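Divalent-cation tolerance protein CutA (Thermotoga maritima, PDB 1VHF) probably takes part in resistance toward heavy metals, as a trimeric copper-binding member of the CutA family. Local coordinates at residues Glu66-Leu71 / Pro80-Leu85. Sequence-based numbering, arbitrary orientation. Where two conformers were deposited one is given.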
loop_
_atom_site.group_PDB
_atom_site.type_symbol
_atom_site.label_atom_id
_atom_site.label_comp_id
_atom_site.label_asym_id
_atom_site.label_seq_id
_atom_site.Cartn_x
_atom_site.Cartn_y
_atom_site.Cartn_z
ATOM N N GLU A 66 -3.041 -8.924 8.421
ATOM C CA GLU A 66 -2.274 -8.056 9.303
ATOM C C GLU A 66 -1.913 -6.730 8.636
ATOM O O GLU A 66 -1.904 -5.680 9.276
ATOM C CB GLU A 66 -0.997 -8.744 9.780
ATOM C CG GLU A 66 -1.260 -10.025 10.590
ATOM C CD GLU A 66 0.082 -10.747 10.748
ATOM O OE1 GLU A 66 0.909 -10.211 11.519
ATOM O OE2 GLU A 66 0.318 -11.728 10.032
ATOM N N LEU A 67 -1.550 -6.783 7.353
ATOM C CA LEU A 67 -1.230 -5.521 6.659
ATOM C C LEU A 67 -2.474 -4.672 6.554
ATOM O O LEU A 67 -2.370 -3.450 6.737
ATOM C CB LEU A 67 -0.659 -5.872 5.265
ATOM C CG LEU A 67 -0.508 -4.681 4.305
ATOM C CD1 LEU A 67 0.476 -3.636 4.870
ATOM C CD2 LEU A 67 0.043 -5.207 2.985
ATOM N N TYR A 68 -3.623 -5.241 6.159
ATOM C CA TYR A 68 -4.825 -4.409 6.113
ATOM C C TYR A 68 -5.105 -3.722 7.442
ATOM O O TYR A 68 -5.441 -2.536 7.490
ATOM C CB TYR A 68 -6.064 -5.177 5.663
ATOM C CG TYR A 68 -6.327 -5.228 4.177
ATOM C CD1 TYR A 68 -5.411 -5.731 3.258
ATOM C CD2 TYR A 68 -7.567 -4.801 3.719
ATOM C CE1 TYR A 68 -5.735 -5.783 1.920
ATOM C CE2 TYR A 68 -7.910 -4.864 2.368
ATOM C CZ TYR A 68 -6.969 -5.376 1.492
ATOM O OH TYR A 68 -7.288 -5.405 0.146
ATOM N N GLU A 69 -4.958 -4.492 8.538
ATOM C CA GLU A 69 -5.248 -3.941 9.863
ATOM C C GLU A 69 -4.308 -2.825 10.234
ATOM O O GLU A 69 -4.737 -1.715 10.613
ATOM C CB GLU A 69 -5.149 -5.088 10.898
ATOM C CG GLU A 69 -6.167 -6.198 10.700
ATOM C CD GLU A 69 -6.124 -7.250 11.791
ATOM O OE1 GLU A 69 -5.342 -8.218 11.688
ATOM O OE2 GLU A 69 -6.880 -7.117 12.780
ATOM N N GLU A 70 -3.009 -2.995 10.024
ATOM C CA GLU A 70 -2.043 -1.968 10.362
ATOM C C GLU A 70 -2.194 -0.757 9.474
ATOM O O GLU A 70 -2.067 0.391 9.907
ATOM C CB GLU A 70 -0.600 -2.475 10.382
ATOM C CG GLU A 70 0.396 -1.506 10.955
ATOM C CD GLU A 70 0.232 -1.043 12.385
ATOM O OE1 GLU A 70 -0.448 -1.707 13.185
ATOM O OE2 GLU A 70 0.819 0.011 12.749
ATOM N N LEU A 71 -2.302 -0.997 8.140
ATOM C CA LEU A 71 -2.454 0.142 7.230
ATOM C C LEU A 71 -3.705 0.938 7.542
ATOM O O LEU A 71 -3.593 2.179 7.555
ATOM C CB LEU A 71 -2.450 -0.442 5.805
ATOM C CG LEU A 71 -2.624 0.593 4.690
ATOM C CD1 LEU A 71 -1.542 1.660 4.730
ATOM C CD2 LEU A 71 -2.608 -0.107 3.338
ATOM N N PRO A 80 -9.962 4.862 3.831
ATOM C CA PRO A 80 -8.965 4.851 2.778
ATOM C C PRO A 80 -9.223 3.819 1.706
ATOM O O PRO A 80 -9.899 2.823 1.931
ATOM C CB PRO A 80 -7.678 4.460 3.560
ATOM C CG PRO A 80 -8.201 3.548 4.620
ATOM C CD PRO A 80 -9.455 4.278 5.107
ATOM N N ALA A 81 -8.632 4.106 0.527
ATOM C CA ALA A 81 -8.667 3.086 -0.518
ATOM C C ALA A 81 -7.619 2.029 -0.108
ATOM O O ALA A 81 -6.431 2.343 0.073
ATOM C CB ALA A 81 -8.165 3.664 -1.839
ATOM N N ILE A 82 -8.029 0.812 0.141
ATOM C CA ILE A 82 -7.114 -0.290 0.379
ATOM C C ILE A 82 -7.648 -1.474 -0.414
ATOM O O ILE A 82 -8.801 -1.864 -0.248
ATOM C CB ILE A 82 -6.948 -0.688 1.848
ATOM C CG1 ILE A 82 -6.538 0.497 2.734
ATOM C CG2 ILE A 82 -5.908 -1.800 1.943
ATOM C CD1 ILE A 82 -6.506 0.121 4.224
ATOM N N PHE A 83 -6.881 -1.958 -1.390
ATOM C CA PHE A 83 -7.330 -3.112 -2.185
ATOM C C PHE A 83 -6.119 -3.921 -2.633
ATOM O O PHE A 83 -4.988 -3.479 -2.635
ATOM C CB PHE A 83 -8.231 -2.725 -3.331
ATOM C CG PHE A 83 -7.706 -1.721 -4.307
ATOM C CD1 PHE A 83 -6.851 -2.117 -5.316
ATOM C CD2 PHE A 83 -8.101 -0.388 -4.201
ATOM C CE1 PHE A 83 -6.372 -1.174 -6.229
ATOM C CE2 PHE A 83 -7.608 0.540 -5.135
ATOM C CZ PHE A 83 -6.763 0.127 -6.131
ATOM N N THR A 84 -6.398 -5.197 -2.971
ATOM C CA THR A 84 -5.335 -6.121 -3.333
ATOM C C THR A 84 -5.375 -6.576 -4.782
ATOM O O THR A 84 -6.431 -6.950 -5.270
ATOM C CB THR A 84 -5.537 -7.411 -2.485
ATOM O OG1 THR A 84 -5.458 -7.019 -1.091
ATOM C CG2 THR A 84 -4.366 -8.354 -2.702
ATOM N N LEU A 85 -4.216 -6.513 -5.405
ATOM C CA LEU A 85 -4.075 -7.027 -6.761
ATOM C C LEU A 85 -3.272 -8.333 -6.660
ATOM O O LEU A 85 -2.318 -8.433 -5.899
ATOM C CB LEU A 85 -3.296 -6.056 -7.650
ATOM C CG LEU A 85 -3.905 -4.687 -7.895
ATOM C CD1 LEU A 85 -3.752 -3.780 -6.696
ATOM C CD2 LEU A 85 -3.361 -4.048 -9.153
#
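Helix-on-sheet packing at the strand that is outermost in the sheet of this chain joins Tyr-68 and Leu-71, on helix 64-74, to Ile-82 and Thr-84 of segment 80-85. The axes of helix 66-71 and strand 82-85 run roughly antiparallel, at 153°, and come within 10.1 Å. Ile-82 turns its side chain toward the helix and, with CG1 beside the backbone N and CG2 anti to it (chi1 -55°), sends its two branches to different partners. CG2 sits over the centre of one face of the Tyr-68 ring, a CH-pi contact with CG2 3.7 Å from the ring centroid. The other branch ends in CD1, which lies 3.9 Å from CG of Leu-71. This is the ferredoxin-like arrangement of CutA proteins, relatives of GlnB, in which an antiparallel sheet carries helices 13-25 and 64-74 on one face; Leu-71 also touches Ile-19 of the first helix. At the far end of its ring, Tyr-68 OH donates to OG1 of Thr-84 at 2.7 Å, with OG1 at the ring edge, in plane. Together the methyl over the face and the in-plane hydrogen bond probably favour this ring orientation. OG1 is also hydrogen-bonded to the Glu-64 carboxylate, while Ile-82 and Thr-84 both rest on Val-6 of the adjoining strand 3-10.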